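Side-chain contacts in transcriptional repressor (Vibrio fischeri, PDB 3KV1), which probably binds a sugar-type effector through this domain and, as a SorC-family regulator, is thought to repress transcription by binding DNA: residues V45-Y48 / L49-L53; N99-H102 / I103-L107; T142-Q145 / A146-A149; G212-M215 / E216-R219; A250-V253 / S254-M257. All coordinates share one frame; numbering follows the deposited sequence. Where two conformers were deposited one is given.

In the fold
Every contact is a short-range one within a continuous piece of chain, so none crosses or nests in another; they follow in series. Interaction 1 spans the last two turns of helix 34-52 and touches interaction 5 where Val45 meets Ala250 of strand 248-252. Interaction 2 covers the N-cap and first two turns of helix 100-111, at the second subunit. Interaction 3 closes helix 137-147 and interaction 4 opens helix 215-219; the Arg147-Asp217 salt bridge joins the two, whose centres lie about 10 Å apart. Interaction 5 caps helix 253-264 at the end of strand 248-252, about 30 Å between centres from interaction 3 and on the opposite side of the chain's centre.

Interaction 1: residues V45-Y48 / L49-L53; sequences VSSY and LNNNL
Tyr48 and Asn52 meet one turn apart at the end of helix 34-52, the asparagine amide lying over one face of the tyrosine ring with the two planes 29° apart. Asn52 ND2 donates to Tyr48 O at 2.9 Å, nearly straight and in the plane of its own amide, while Asn52 N gives the same oxygen a weaker bond. With CG of Tyr48 anti to the backbone N (chi1 165°), the ring leans past its own carbonyl, toward Asn52, and its CD1 comes 3.5 Å from Asn52 ND2. Tyr48 CD2 touches Leu49 CD2 at 4.1 Å, and Leu49 CD1 reaches Val45 CG1 at 4.3 Å. This apolar side is the packed one: Val45 and Tyr48 rest on Val225 of strand 223-227. The other side is looser and wetter. There Ser47 OG and Asn50 ND2 share one water, 2.8 Å from the serine oxygen, while Asn50 OD1 is taken by Thr78 N and Asn51 stands exposed. Near the helix end, where backbone acceptors run short of NH partners, Asn52 thus gives Tyr48 O a second donor, and that bond helps hold the amide over the ring face, inclined to it.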
# COMPACT_ATOMS: atom_id res chain seq x y z
N VAL A 45 12.16 16.48 -15.38
CA VAL A 45 12.51 15.50 -14.32
C VAL A 45 12.44 14.05 -14.85
O VAL A 45 13.29 13.20 -14.51
CB VAL A 45 11.60 15.66 -13.09
CG1 VAL A 45 11.89 14.55 -12.06
CG2 VAL A 45 11.83 17.04 -12.47
N SER A 46 11.45 13.77 -15.71
CA SER A 46 11.28 12.43 -16.31
C SER A 46 12.53 12.02 -17.10
O SER A 46 13.02 10.88 -17.01
CB SER A 46 10.06 12.40 -17.24
OG SER A 46 9.89 11.10 -17.84
N SER A 47 13.04 12.96 -17.88
CA SER A 47 14.23 12.73 -18.66
C SER A 47 15.46 12.54 -17.78
O SER A 47 16.29 11.65 -18.04
CB SER A 47 14.45 13.88 -19.65
OG SER A 47 15.66 13.63 -20.32
N TYR A 48 15.59 13.37 -16.74
CA TYR A 48 16.68 13.24 -15.77
C TYR A 48 16.64 11.83 -15.15
O TYR A 48 17.67 11.16 -15.07
CB TYR A 48 16.60 14.36 -14.70
CG TYR A 48 17.48 14.08 -13.48
CD1 TYR A 48 18.81 14.46 -13.46
CD2 TYR A 48 16.95 13.43 -12.37
CE1 TYR A 48 19.61 14.19 -12.33
CE2 TYR A 48 17.73 13.17 -11.25
CZ TYR A 48 19.05 13.54 -11.25
OH TYR A 48 19.80 13.23 -10.13
N LEU A 49 15.48 11.38 -14.70
CA LEU A 49 15.39 10.03 -14.13
C LEU A 49 15.68 8.95 -15.17
O LEU A 49 16.36 7.94 -14.88
CB LEU A 49 14.03 9.77 -13.52
CG LEU A 49 13.74 10.56 -12.24
CD1 LEU A 49 12.32 10.23 -11.79
CD2 LEU A 49 14.74 10.17 -11.14
N ASN A 50 15.19 9.16 -16.38
CA ASN A 50 15.46 8.18 -17.45
C ASN A 50 16.96 7.92 -17.61
O ASN A 50 17.39 6.77 -17.78
CB ASN A 50 14.89 8.71 -18.78
CG ASN A 50 15.06 7.72 -19.92
OD1 ASN A 50 14.88 6.51 -19.74
ND2 ASN A 50 15.38 8.23 -21.11
N ASN A 51 17.75 9.00 -17.59
CA ASN A 51 19.19 8.87 -17.77
C ASN A 51 19.94 8.42 -16.51
O ASN A 51 20.99 7.80 -16.61
CB ASN A 51 19.78 10.20 -18.21
CG ASN A 51 19.32 10.62 -19.59
OD1 ASN A 51 19.18 9.80 -20.49
ND2 ASN A 51 19.10 11.91 -19.78
N ASN A 52 19.42 8.73 -15.33
CA ASN A 52 20.25 8.53 -14.12
C ASN A 52 19.86 7.39 -13.20
O ASN A 52 20.70 6.91 -12.42
CB ASN A 52 20.33 9.84 -13.32
CG ASN A 52 21.16 10.89 -14.02
OD1 ASN A 52 22.38 10.89 -13.88
ND2 ASN A 52 20.52 11.75 -14.81
N LEU A 53 18.61 6.95 -13.28
CA LEU A 53 18.12 5.94 -12.34
C LEU A 53 18.50 4.54 -12.84
O LEU A 53 17.88 4.01 -13.75
CB LEU A 53 16.59 6.09 -12.20
CG LEU A 53 15.90 5.08 -11.29
CD1 LEU A 53 16.49 5.13 -9.89
CD2 LEU A 53 14.39 5.39 -11.27
O HOH W 1 15.66 11.21 -21.63

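Interaction 2: residues N99-H102 / I103-L107; sequences NADH and ICRRL
Asp101 and Arg105 are brought together by different first torsions: CG of the aspartate stands anti to its main-chain nitrogen (chi1 175°), whereas the arginine puts CG beside its own nitrogen and then bends at chi2 and chi3, doubling back toward the start of helix 100-111. The result is a salt bridge one turn long, Arg105 NH1 to Asp101 OD2 at 2.9 Å. It is far from a flat, two-pronged pairing. The oxygen lies near the guanidinium plane, but NH1 approaches from above the carboxylate, whose plane is turned 64° from that of the guanidinium. His102 runs side by side with Arg105, their planes 40° apart, and its ND1 sits over one guanidinium face, 3.7 Å from Arg105 NH2. On the ring's edge, ND1 exchanges a hydrogen bond with a water at 2.8 Å, and that water weakly accepts from Arg106 NH1. Beneath these groups the helix begins regularly: Asn99, the N-cap residue, offers its O to Ile103 N at 3.1 Å, and Ala100 O receives Cys104 N at 2.8 Å. The charged surface faces the second subunit, where Tyr119 OH of that subunit bonds Asp101 OD2 and Ser115 O of that subunit takes Arg105 NH2; within its own subunit Asp101 OD1 bonds Thr117 OG1. Ile103, Cys104 and Leu107 point into the fold, against Val61 of strand 58-61, and the latter two also meet Phe84 of strand 83-86. Arg106 reaches across to helix 65-72, where its NE pairs with Asp72.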
# COMPACT_ATOMS: atom_id res chain seq x y z
N ASN A 99 -1.70 10.24 -3.51
CA ASN A 99 -0.95 9.43 -2.62
C ASN A 99 0.47 9.06 -3.11
O ASN A 99 0.58 8.68 -4.21
CB ASN A 99 -1.78 8.20 -2.71
CG ASN A 99 -1.83 7.50 -1.56
OD1 ASN A 99 -2.90 7.19 -1.08
ND2 ASN A 99 -0.71 7.17 -1.07
N ALA A 100 1.50 9.08 -2.27
CA ALA A 100 2.81 8.65 -2.73
C ALA A 100 2.78 7.20 -3.23
O ALA A 100 3.47 6.86 -4.17
CB ALA A 100 3.83 8.79 -1.61
N ASP A 101 2.00 6.35 -2.56
CA ASP A 101 1.89 4.96 -2.95
C ASP A 101 1.38 4.83 -4.40
O ASP A 101 1.93 4.07 -5.21
CB ASP A 101 0.96 4.26 -1.96
CG ASP A 101 0.67 2.86 -2.32
OD1 ASP A 101 1.66 2.19 -2.71
OD2 ASP A 101 -0.52 2.45 -2.21
N HIS A 102 0.29 5.53 -4.72
CA HIS A 102 -0.23 5.51 -6.09
C HIS A 102 0.82 6.00 -7.10
O HIS A 102 1.02 5.38 -8.14
CB HIS A 102 -1.48 6.38 -6.22
CG HIS A 102 -2.71 5.77 -5.63
ND1 HIS A 102 -3.48 4.84 -6.31
CD2 HIS A 102 -3.31 5.95 -4.43
CE1 HIS A 102 -4.49 4.48 -5.54
NE2 HIS A 102 -4.41 5.14 -4.40
N ILE A 103 1.51 7.07 -6.75
CA ILE A 103 2.57 7.59 -7.60
C ILE A 103 3.67 6.54 -7.81
O ILE A 103 4.11 6.34 -8.94
CB ILE A 103 3.16 8.89 -7.05
CG1 ILE A 103 2.03 9.95 -6.97
CG2 ILE A 103 4.30 9.36 -7.95
CD1 ILE A 103 2.48 11.24 -6.15
N CYS A 104 4.08 5.85 -6.74
CA CYS A 104 5.14 4.85 -6.89
C CYS A 104 4.67 3.73 -7.84
O CYS A 104 5.44 3.24 -8.68
CB CYS A 104 5.48 4.19 -5.54
SG CYS A 104 6.46 5.33 -4.47
N ARG A 105 3.42 3.33 -7.70
CA ARG A 105 2.91 2.29 -8.59
C ARG A 105 2.95 2.71 -10.06
O ARG A 105 3.31 1.92 -10.95
CB ARG A 105 1.49 1.84 -8.16
CG ARG A 105 1.57 0.93 -6.92
CD ARG A 105 0.42 1.08 -5.92
NE ARG A 105 -0.89 1.03 -6.53
CZ ARG A 105 -2.03 1.22 -5.86
NH1 ARG A 105 -2.00 1.46 -4.55
NH2 ARG A 105 -3.20 1.16 -6.49
N ARG A 106 2.59 3.96 -10.31
CA ARG A 106 2.61 4.48 -11.69
C ARG A 106 4.03 4.63 -12.21
O ARG A 106 4.30 4.33 -13.38
CB ARG A 106 1.84 5.82 -11.77
CG ARG A 106 0.34 5.61 -11.50
CD ARG A 106 -0.53 6.64 -12.21
NE ARG A 106 -0.26 8.00 -11.74
CZ ARG A 106 -0.86 8.56 -10.69
NH1 ARG A 106 -1.77 7.87 -10.01
NH2 ARG A 106 -0.55 9.80 -10.33
N LEU A 107 4.92 5.10 -11.36
CA LEU A 107 6.36 5.15 -11.70
C LEU A 107 6.91 3.76 -12.01
O LEU A 107 7.62 3.58 -12.97
CB LEU A 107 7.15 5.81 -10.58
CG LEU A 107 6.97 7.32 -10.38
CD1 LEU A 107 7.65 7.77 -9.08
CD2 LEU A 107 7.53 8.05 -11.63
O HOH W 2 0.18 -0.48 -2.79
O HOH W 3 -2.71 4.87 -9.00

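Interaction 3: residues T142-Q145 / A146-A149; sequences TLSQ and ARKA
Arg147 folds back over the preceding turn of helix 137-147, setting its guanidinium above Leu143 O, which lies 3.8 Å from CZ and over the centre of the flat group. At one end NH2 rests 3.9 Å from Leu143 CB. At the other, NH1 lies near Ser144 OG in one of two serine conformers, a doubtful approach that makes no hydrogen bond. The carbonyl beneath the guanidinium is already engaged, receiving Arg147 N at 2.9 Å. Arginine CG leaves anti to the main-chain nitrogen (chi1 -165°), and after a straight start through CD a bend at chi3 (-73°) turns the chain back across the peptide. What anchors it there is the next shell: NE forms a salt bridge with Asp217. Ala146, on the inner side, packs on Leu213, Val85 of strand 83-86 and Ala60 of strand 58-61. After Arg147 the bonding slackens: Lys148 N is shared between Ser144 O at 3.1 Å and, weakly, Gln145 O at 3.3 Å, and Lys148 leaves the helical backbone angles. This is the last turn of a helix lying against the central sheet, delivering the chain into strand 151-158 of an alpha/beta fold.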
# COMPACT_ATOMS: atom_id res chain seq x y z
N THR A 142 10.30 -0.13 5.87
CA THR A 142 10.10 0.61 4.64
C THR A 142 10.76 1.98 4.74
O THR A 142 11.37 2.46 3.79
CB THR A 142 8.60 0.75 4.27
OG1 THR A 142 8.07 -0.57 4.07
CG2 THR A 142 8.43 1.54 2.98
N LEU A 143 10.62 2.62 5.89
CA LEU A 143 11.26 3.93 6.07
C LEU A 143 12.78 3.80 5.96
O LEU A 143 13.44 4.71 5.45
CB LEU A 143 10.88 4.56 7.41
CG LEU A 143 9.45 5.05 7.54
CD1 LEU A 143 9.29 5.73 8.90
CD2 LEU A 143 9.13 6.01 6.40
N SER A 144 13.34 2.69 6.41
CA SER A 144 14.77 2.45 6.24
C SER A 144 15.15 2.28 4.78
O SER A 144 16.18 2.79 4.34
CB SER A 144 15.27 1.27 7.07
OG SER A 144 15.43 1.64 8.43
N GLN A 145 14.30 1.60 4.01
CA GLN A 145 14.54 1.49 2.57
C GLN A 145 14.50 2.87 1.90
O GLN A 145 15.29 3.19 1.00
CB GLN A 145 13.54 0.54 1.89
CG GLN A 145 13.73 -0.93 2.31
CD GLN A 145 15.19 -1.38 2.25
OE1 GLN A 145 15.77 -1.78 3.26
NE2 GLN A 145 15.79 -1.29 1.05
N ALA A 146 13.59 3.72 2.34
CA ALA A 146 13.47 5.01 1.69
C ALA A 146 14.68 5.86 2.06
O ALA A 146 15.19 6.62 1.26
CB ALA A 146 12.15 5.71 2.09
N ARG A 147 15.18 5.70 3.29
CA ARG A 147 16.27 6.53 3.81
C ARG A 147 17.54 6.21 3.05
O ARG A 147 18.42 7.06 2.86
CB ARG A 147 16.45 6.14 5.29
CG ARG A 147 17.24 7.04 6.17
CD ARG A 147 17.06 6.58 7.64
NE ARG A 147 15.72 6.93 8.14
CZ ARG A 147 14.89 6.07 8.74
NH1 ARG A 147 15.24 4.80 8.88
NH2 ARG A 147 13.71 6.49 9.19
N LYS A 148 17.61 4.96 2.60
CA LYS A 148 18.78 4.45 1.92
C LYS A 148 18.68 4.59 0.39
O LYS A 148 19.46 4.01 -0.35
CB LYS A 148 18.97 2.95 2.31
CG LYS A 148 20.16 2.25 1.66
CD LYS A 148 20.19 0.74 1.93
CE LYS A 148 21.26 0.02 1.06
NZ LYS A 148 22.68 0.22 1.59
N ALA A 149 17.70 5.36 -0.11
CA ALA A 149 17.55 5.51 -1.55
C ALA A 149 18.61 6.44 -2.13
O ALA A 149 19.07 7.38 -1.49
CB ALA A 149 16.14 6.09 -1.88

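Interaction 4: residues G212-M215 / E216-R219; sequences GLEM and EDLR
Leu213 and Glu214 run extended into helix 215-219, with Glu214 at the N-cap position and its backbone N bonded to the side chain of Asp217. Asp217 OD2 takes that Glu214 N at 2.9 Å in a nearly straight bond (169°), which arrives on the anti side of the carboxylate and 30° out of its plane. With CG of Asp217 beside its own nitrogen (chi1 -60°), the carboxylate points back along the helix start, and a residue of the first turn thereby grips the N-cap amide, the backbone half of a capping box. The same oxygen is hemmed in by carbon, lying 3.4 Å from both Leu213 CD2 and Glu214 CG. Glu214 sends its own carboxylate elsewhere: OE2 accepts from a water at 2.7 Å, and that water in turn accepts from Glu216 N at 2.9 Å, bridging the cap residue to the first turn. Farther along, Arg219 NE meets Glu216 OE1 in a long, weak salt bridge of 3.4 Å, at the edge of the guanidinium, while its NH2 passes 4.0 Å from CG of selenomethionine Met215. Arg219 NH1 is held by Thr243 O. Helix 137-147 lies beside this turn, Met215 and Leu218 lie on Ile189 of strand 185-189, and Leu213 bonds through its backbone to Ala87, just past strand 83-86.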
# COMPACT_ATOMS: atom_id res chain seq x y z
N GLY A 212 6.17 9.58 8.01
CA GLY A 212 7.00 9.51 6.81
C GLY A 212 8.41 9.88 7.17
O GLY A 212 8.74 9.93 8.37
N LEU A 213 9.25 10.11 6.16
CA LEU A 213 10.62 10.61 6.39
C LEU A 213 10.69 12.00 7.02
O LEU A 213 9.68 12.69 7.14
CB LEU A 213 11.40 10.65 5.07
CG LEU A 213 11.69 9.30 4.38
CD1 LEU A 213 12.55 9.61 3.17
CD2 LEU A 213 12.40 8.32 5.32
N GLU A 214 11.89 12.39 7.44
CA GLU A 214 12.12 13.74 7.96
C GLU A 214 13.28 14.43 7.26
O GLU A 214 13.98 13.83 6.43
CB GLU A 214 12.36 13.71 9.48
CG GLU A 214 13.56 12.87 9.89
CD GLU A 214 13.76 12.85 11.39
OE1 GLU A 214 13.17 11.98 12.06
OE2 GLU A 214 14.51 13.71 11.91
N MSE A 215 13.47 15.71 7.58
CA MSE A 215 14.48 16.53 6.90
C MSE A 215 15.88 15.92 6.96
O MSE A 215 16.60 15.92 5.97
CB MSE A 215 14.53 17.94 7.51
CG MSE A 215 15.30 18.88 6.63
SE MSE A 215 14.19 19.33 5.11
CE MSE A 215 12.70 20.19 6.02
N GLU A 216 16.25 15.38 8.11
CA GLU A 216 17.58 14.78 8.22
C GLU A 216 17.79 13.58 7.29
O GLU A 216 18.91 13.29 6.87
CB GLU A 216 17.89 14.40 9.67
CG GLU A 216 19.36 14.15 9.93
CD GLU A 216 20.24 15.39 9.68
OE1 GLU A 216 19.74 16.53 9.72
OE2 GLU A 216 21.45 15.20 9.46
N ASP A 217 16.71 12.85 7.00
CA ASP A 217 16.82 11.75 6.03
C ASP A 217 17.11 12.33 4.67
O ASP A 217 17.97 11.81 3.95
CB ASP A 217 15.52 10.94 5.96
CG ASP A 217 15.14 10.33 7.29
OD1 ASP A 217 16.03 9.82 8.02
OD2 ASP A 217 13.93 10.36 7.61
N LEU A 218 16.41 13.39 4.28
CA LEU A 218 16.65 13.97 2.97
C LEU A 218 18.08 14.51 2.89
O LEU A 218 18.70 14.52 1.82
CB LEU A 218 15.66 15.13 2.66
CG LEU A 218 14.21 14.76 2.35
CD1 LEU A 218 13.33 16.05 2.09
CD2 LEU A 218 14.10 13.79 1.16
N ARG A 219 18.62 14.96 4.02
CA ARG A 219 19.96 15.56 3.98
C ARG A 219 21.00 14.51 3.56
O ARG A 219 22.03 14.85 2.96
CB ARG A 219 20.33 16.16 5.34
CG ARG A 219 21.54 17.11 5.32
CD ARG A 219 21.76 17.78 6.72
NE ARG A 219 20.57 18.52 7.15
CZ ARG A 219 20.15 19.64 6.57
NH1 ARG A 219 20.87 20.20 5.58
NH2 ARG A 219 19.04 20.24 6.99
O HOH W 4 14.94 16.07 10.65

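Interaction 5: residues A250-V253 / S254-M257; sequences ATSV and SCAM
Ser252 is the N-cap of helix 253-264 and its side chain caps Cys255 N, at the point where parallel strand 248-252 of this alpha/beta fold runs into its last helix. Hydrogen bonds come first. Ser252 OG accepts from Cys255 N at 3.0 Å, with a nearly straight N-H (167°). To do so the hydroxyl stands between the serine's backbone N and carbonyl carbon (chi1 69°), which swings it round to the opening turn of the helix and gives a first-turn amide a side-chain acceptor. The main chain then takes up the helical pattern, Ala256 N to Ser252 O at 3.0 Å and Met257 N to Val253 O at 2.9 Å. Outside these two segments, Ser254 OG bonds Asp30 and, in one of two threonine conformers, Thr251 OG1 bonds Ala228 O. Sulfur contacts make a second group: Cys255 SG lies 3.4 Å from Ser252 OG and, tentatively, since this rests on the same threonine conformer, close to Thr251 OG1 as the chain passes from strand to helix. Apolar packing is the third. Val253 and selenomethionine Met257 lie side by side one turn apart and point the same way. Val253 also packs on Ile27 of strand 24-28 and Leu12 of helix 10-20, whereas Met257 is exposed; Ala256 likewise sits on Leu12 and Ile27. Fully extended beyond CG, the Met257 chain runs alongside the valine, bringing its terminal CE to 3.8 Å from Val253 CG1 and SE to 4.0 Å from the same methyl.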
# COMPACT_ATOMS: atom_id res chain seq x y z
N ALA A 250 13.94 21.52 -9.92
CA ALA A 250 13.25 21.61 -11.19
C ALA A 250 12.11 22.65 -11.02
O ALA A 250 11.27 22.51 -10.16
CB ALA A 250 12.69 20.20 -11.61
N THR A 251 12.06 23.65 -11.88
CA THR A 251 11.12 24.74 -11.66
C THR A 251 11.04 25.58 -12.93
O THR A 251 11.58 25.21 -13.97
CB THR A 251 11.51 25.61 -10.39
OG1 THR A 251 10.44 26.49 -10.03
CG2 THR A 251 12.79 26.46 -10.65
N SER A 252 10.32 26.70 -12.87
CA SER A 252 10.05 27.52 -14.06
C SER A 252 11.06 28.69 -14.17
O SER A 252 11.73 29.00 -13.19
CB SER A 252 8.66 28.16 -13.96
OG SER A 252 8.64 29.14 -12.92
N VAL A 253 11.12 29.35 -15.33
CA VAL A 253 11.97 30.52 -15.48
C VAL A 253 11.61 31.59 -14.43
O VAL A 253 12.49 32.14 -13.76
CB VAL A 253 11.85 31.14 -16.91
CG1 VAL A 253 12.47 32.55 -16.97
CG2 VAL A 253 12.52 30.22 -17.95
N SER A 254 10.33 31.90 -14.29
CA SER A 254 9.94 32.94 -13.30
C SER A 254 10.34 32.58 -11.87
O SER A 254 10.77 33.48 -11.10
CB SER A 254 8.45 33.25 -13.36
OG SER A 254 8.20 34.09 -14.46
N CYS A 255 10.17 31.31 -11.47
CA CYS A 255 10.63 30.91 -10.13
C CYS A 255 12.14 31.11 -10.00
O CYS A 255 12.62 31.60 -8.97
CB CYS A 255 10.32 29.46 -9.78
SG CYS A 255 8.57 29.14 -9.50
N ALA A 256 12.88 30.73 -11.04
CA ALA A 256 14.34 30.87 -11.00
C ALA A 256 14.73 32.33 -10.83
O ALA A 256 15.62 32.65 -10.02
CB ALA A 256 14.97 30.30 -12.27
N MSE A 257 14.10 33.22 -11.60
CA MSE A 257 14.35 34.67 -11.51
C MSE A 257 14.04 35.16 -10.11
O MSE A 257 14.80 35.94 -9.52
CB MSE A 257 13.49 35.41 -12.52
CG MSE A 257 13.90 35.11 -13.92
SE MSE A 257 12.72 36.06 -15.14
CE MSE A 257 13.89 36.02 -16.71